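Local coordinates for protein elastinolytic metalloprotease (Pseudoalteromonas sp. CF6-2, PDB 6IK4) that is a zinc-binding M23-family metallopeptidase, probably an endopeptidase that cuts elastin and the peptide part of peptidoglycan, represented here by its peptidase domain, at residues R66-H69 with F73-N76; L132-R135 with Y140-D143. All coordinates share one frame; numbering follows the deposited sequence.

Contact 1 (R66-H69 with F73-N76); sequences RVTH and FATN
Arg66 and Asn76 are joined side chain to side chain across an antiparallel beta hairpin, strand 64-68 turning back into strand 73-81 inside the M23 peptidase domain. Arg66 NE donates to Asn76 OD1 at 3.0 Å, and the bond is almost straight, 174° at the hydrogen. The oxygen sits at the guanidinium edge, in its plane, while the amide is turned 73° against that plane. Arg66 can do this because its chain runs extended as far as CD and then bends at chi3 (-60°), which swings the guanidinium over to the neighbouring strand. The other end of the amide is fixed too, since Asn76 ND2 bonds to Asn64 OD1.

The backbone ladder comes next. Val67 and Thr75 form the hydrogen-bonded pair, with Val67 N to Thr75 O and Thr75 N to Val67 O both at 3.0 Å. Nearer the turn, His69 N reaches Phe73 O at 2.8 Å. Arg66 with Asn76 and Thr68 with Ala74 are the non-hydrogen-bonded pairs that flank Val67 and Thr75, and all four of those flanking residues set their side chains on one face of the sheet. Val67 and Thr75 take the other face, where Thr75 OG1 is hydrogen-bonded to Tyr77 OH.

Strand 55-61 pairs with the outer side of 64-68, and strand 119-125, which carries the zinc ligand His120, pairs with 73-81. The side chain of Asn76 lies about 6 Å from that of His120 and about 10 Å from the zinc ion.

Packing on the face shared by Arg66, Thr68, Ala74 and Asn76 centres on the Ala74 methyl. The Arg66 chain passes it, CG to Ala74 CB 4.0 Å, and the same CB rests 3.6 Å from Thr68 OG1.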
loop_
_atom_site.group_PDB
_atom_site.type_symbol
_atom_site.label_atom_id
_atom_site.label_comp_id
_atom_site.label_asym_id
_atom_site.label_seq_id
_atom_site.Cartn_x
_atom_site.Cartn_y
_atom_site.Cartn_z
ATOM N N ARG A 66 0.970 -9.399 5.564
ATOM C CA ARG A 66 -0.421 -8.961 5.567
ATOM C C ARG A 66 -0.893 -8.700 6.995
ATOM O O ARG A 66 -0.485 -9.401 7.931
ATOM C CB ARG A 66 -1.321 -10.019 4.896
ATOM C CG ARG A 66 -2.809 -9.656 4.820
ATOM C CD ARG A 66 -3.616 -10.771 4.187
ATOM N NE ARG A 66 -3.188 -11.086 2.820
ATOM C CZ ARG A 66 -3.794 -11.976 2.040
ATOM N NH1 ARG A 66 -4.860 -12.634 2.483
ATOM N NH2 ARG A 66 -3.341 -12.205 0.816
ATOM N N VAL A 67 -1.745 -7.684 7.153
ATOM C CA VAL A 67 -2.410 -7.362 8.411
ATOM C C VAL A 67 -3.904 -7.578 8.203
ATOM O O VAL A 67 -4.523 -6.877 7.397
ATOM C CB VAL A 67 -2.143 -5.913 8.853
ATOM C CG1 VAL A 67 -2.811 -5.642 10.222
ATOM C CG2 VAL A 67 -0.638 -5.617 8.889
ATOM N N THR A 68 -4.490 -8.527 8.933
ATOM C CA THR A 68 -5.922 -8.807 8.830
ATOM C C THR A 68 -6.658 -8.247 10.045
ATOM O O THR A 68 -6.398 -8.650 11.188
ATOM C CB THR A 68 -6.185 -10.306 8.684
ATOM O OG1 THR A 68 -5.507 -10.793 7.518
ATOM C CG2 THR A 68 -7.686 -10.555 8.525
ATOM N N HIS A 69 -7.577 -7.322 9.785
ATOM C CA HIS A 69 -8.385 -6.649 10.786
ATOM C C HIS A 69 -9.486 -7.581 11.297
ATOM O O HIS A 69 -9.905 -8.522 10.620
ATOM C CB HIS A 69 -8.995 -5.380 10.185
ATOM C CG HIS A 69 -9.696 -4.502 11.181
ATOM N ND1 HIS A 69 -11.071 -4.405 11.249
ATOM C CD2 HIS A 69 -9.213 -3.670 12.133
ATOM C CE1 HIS A 69 -11.403 -3.549 12.201
ATOM N NE2 HIS A 69 -10.295 -3.091 12.755
ATOM N N PHE A 73 -11.450 -7.311 6.691
ATOM C CA PHE A 73 -10.635 -6.525 5.773
ATOM C C PHE A 73 -9.168 -6.670 6.138
ATOM O O PHE A 73 -8.816 -6.870 7.300
ATOM C CB PHE A 73 -11.026 -5.047 5.819
ATOM C CG PHE A 73 -12.310 -4.760 5.123
ATOM C CD1 PHE A 73 -12.340 -4.601 3.741
ATOM C CD2 PHE A 73 -13.499 -4.696 5.834
ATOM C CE1 PHE A 73 -13.540 -4.356 3.078
ATOM C CE2 PHE A 73 -14.697 -4.448 5.178
ATOM C CZ PHE A 73 -14.711 -4.281 3.795
ATOM N N ALA A 74 -8.303 -6.530 5.135
ATOM C CA ALA A 74 -6.885 -6.727 5.352
ATOM C C ALA A 74 -6.129 -5.859 4.364
ATOM O O ALA A 74 -6.628 -5.548 3.278
ATOM C CB ALA A 74 -6.473 -8.200 5.174
ATOM N N THR A 75 -4.924 -5.471 4.747
ATOM C CA THR A 75 -4.023 -4.817 3.814
ATOM C C THR A 75 -2.794 -5.696 3.629
ATOM O O THR A 75 -2.272 -6.268 4.591
ATOM C CB THR A 75 -3.638 -3.410 4.291
ATOM O OG1 THR A 75 -3.210 -3.444 5.664
ATOM C CG2 THR A 75 -4.845 -2.477 4.159
ATOM N N ASN A 76 -2.350 -5.804 2.384
ATOM C CA ASN A 76 -1.196 -6.612 2.031
ATOM C C ASN A 76 -0.091 -5.681 1.559
ATOM O O ASN A 76 -0.369 -4.663 0.921
ATOM C CB ASN A 76 -1.567 -7.623 0.946
ATOM C CG ASN A 76 -0.614 -8.798 0.896
ATOM O OD1 ASN A 76 -0.826 -9.804 1.570
ATOM N ND2 ASN A 76 0.454 -8.670 0.101
#

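Contact 2 (L132-R135 with Y140-D143)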
loop_
_atom_site.group_PDB
_atom_site.type_symbol
_atom_site.label_atom_id
_atom_site.label_comp_id
_atom_site.label_asym_id
_atom_site.label_seq_id
_atom_site.Cartn_x
_atom_site.Cartn_y
_atom_site.Cartn_z
ATOM N N LEU A 132 -10.464 -0.571 -4.644
ATOM C CA LEU A 132 -10.239 0.601 -3.807
ATOM C C LEU A 132 -11.239 1.712 -4.070
ATOM O O LEU A 132 -11.240 2.707 -3.335
ATOM C CB LEU A 132 -8.822 1.151 -4.016
ATOM C CG LEU A 132 -7.659 0.306 -3.485
ATOM C CD1 LEU A 132 -6.337 0.916 -3.967
ATOM C CD2 LEU A 132 -7.695 0.222 -1.971
ATOM N N HIS A 133 -12.087 1.575 -5.086
ATOM C CA HIS A 133 -12.942 2.683 -5.477
ATOM C C HIS A 133 -13.931 3.026 -4.371
ATOM O O HIS A 133 -14.603 2.145 -3.825
ATOM C CB HIS A 133 -13.697 2.361 -6.760
ATOM C CG HIS A 133 -14.395 3.548 -7.337
ATOM N ND1 HIS A 133 -13.710 4.651 -7.795
ATOM C CD2 HIS A 133 -15.709 3.817 -7.516
ATOM C CE1 HIS A 133 -14.572 5.550 -8.235
ATOM N NE2 HIS A 133 -15.791 5.067 -8.077
ATOM N N ASN A 134 -14.012 4.311 -4.045
ATOM C CA ASN A 134 -14.869 4.829 -2.984
ATOM C C ASN A 134 -14.498 4.306 -1.604
ATOM O O ASN A 134 -15.273 4.471 -0.657
ATOM C CB ASN A 134 -16.348 4.553 -3.283
ATOM C CG ASN A 134 -16.876 5.419 -4.418
ATOM O OD1 ASN A 134 -16.348 6.496 -4.676
ATOM N ND2 ASN A 134 -17.929 4.959 -5.088
ATOM N N ARG A 135 -13.336 3.682 -1.454
ATOM C CA ARG A 135 -12.832 3.376 -0.124
ATOM C C ARG A 135 -12.063 4.594 0.394
ATOM O O ARG A 135 -11.750 5.516 -0.360
ATOM C CB ARG A 135 -11.936 2.134 -0.151
ATOM C CG ARG A 135 -12.606 0.865 -0.668
ATOM C CD ARG A 135 -13.488 0.259 0.380
ATOM N NE ARG A 135 -14.177 -0.926 -0.113
ATOM C CZ ARG A 135 -15.063 -1.613 0.600
ATOM N NH1 ARG A 135 -15.359 -1.226 1.839
ATOM N NH2 ARG A 135 -15.653 -2.682 0.076
ATOM N N TYR A 140 -9.046 10.434 2.964
ATOM C CA TYR A 140 -9.152 10.607 1.515
ATOM C C TYR A 140 -10.112 9.581 0.933
ATOM O O TYR A 140 -10.000 8.391 1.229
ATOM C CB TYR A 140 -7.813 10.390 0.825
ATOM C CG TYR A 140 -6.762 11.437 1.056
ATOM C CD1 TYR A 140 -6.677 12.552 0.229
ATOM C CD2 TYR A 140 -5.814 11.278 2.054
ATOM C CE1 TYR A 140 -5.690 13.502 0.412
ATOM C CE2 TYR A 140 -4.820 12.228 2.251
ATOM C CZ TYR A 140 -4.767 13.334 1.429
ATOM O OH TYR A 140 -3.789 14.273 1.627
ATOM N N ARG A 141 -10.995 10.012 0.037
ATOM C CA ARG A 141 -11.708 9.052 -0.797
ATOM C C ARG A 141 -10.819 8.695 -1.977
ATOM O O ARG A 141 -10.246 9.585 -2.610
ATOM C CB ARG A 141 -13.031 9.626 -1.303
ATOM C CG ARG A 141 -13.850 8.629 -2.142
ATOM C CD ARG A 141 -15.143 9.250 -2.657
ATOM N NE ARG A 141 -14.862 10.256 -3.671
ATOM C CZ ARG A 141 -14.663 9.991 -4.961
ATOM N NH1 ARG A 141 -14.723 8.741 -5.424
ATOM N NH2 ARG A 141 -14.407 10.987 -5.794
ATOM N N ILE A 142 -10.690 7.402 -2.267
ATOM C CA ILE A 142 -9.921 6.941 -3.419
ATOM C C ILE A 142 -10.857 6.827 -4.614
ATOM O O ILE A 142 -11.896 6.159 -4.543
ATOM C CB ILE A 142 -9.242 5.589 -3.135
ATOM C CG1 ILE A 142 -8.324 5.694 -1.912
ATOM C CG2 ILE A 142 -8.470 5.103 -4.383
ATOM C CD1 ILE A 142 -7.868 4.330 -1.380
ATOM N N ASP A 143 -10.502 7.478 -5.709
ATOM C CA ASP A 143 -11.262 7.365 -6.947
ATOM C C ASP A 143 -10.375 6.648 -7.954
ATOM O O ASP A 143 -9.351 7.191 -8.365
ATOM C CB ASP A 143 -11.681 8.739 -7.468
ATOM C CG ASP A 143 -12.737 8.641 -8.545
ATOM O OD1 ASP A 143 -12.430 8.102 -9.629
ATOM O OD2 ASP A 143 -13.878 9.077 -8.299
#
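Asn134 and Arg141 carry the side-chain polar link: Arg141 NH1 donates to Asn134 OD1 at 2.9 Å, somewhat bent (136°), with the oxygen tilted out of the guanidinium plane. A bend at chi3 (70°), with a further turn at chi4, carries the guanidinium along its own strand towards Asp143, where NH1 and NH2 both grip OD2, NH1 at 3.0 Å in a salt bridge. Without this guanidinium, as with an alanine here, the Asp143 carboxylate would probably lose its charged mate and the Asn134 amide be left to turn.

Two backbone bonds tie the segments: Asn134 N to Ile142 O, and Ile142 N to Arg135 O, each 2.9 Å.

The His133 ring stands beside Asp143, its plane 89° from the carboxylate; His133 CE1 is 3.6 Å from Asp143 OD2, and ND1 bonds instead to Val144 N.

Apolar contact falls to Ile142, whose CG2 lies 4.0 Å from Leu132 CB, with its CB against the Leu132 carbonyl oxygen.

Leu132 to Arg135 is a type II beta turn, closed by Arg135 N to Leu132 O and with Asn134 at positive phi. It leads into the hairpin of strands 136-137 and 140-143, at the edge of a four-stranded antiparallel sheet.

Contact 1 and contact 2 follow one another along the chain, their centres about 17 Å apart, and belong to different sheets. Contact 1 joins two inner strands of the large sheet that carries zinc ligands; contact 2 joins a turn to a strand of the small four-stranded sheet. Both are partly buried, but contact 1 has no fully exposed residue, whereas the turn in contact 2 puts Asn134 at the surface. Each pairs an arginine with an asparagine oxygen: that bond lies beside a regular backbone ladder in 66-69 with 73-76, while in 132-135 with 140-143 the donor NH1 also enters a salt bridge. They touch where Phe73 CZ packs 3.7 Å from Arg135 NH1.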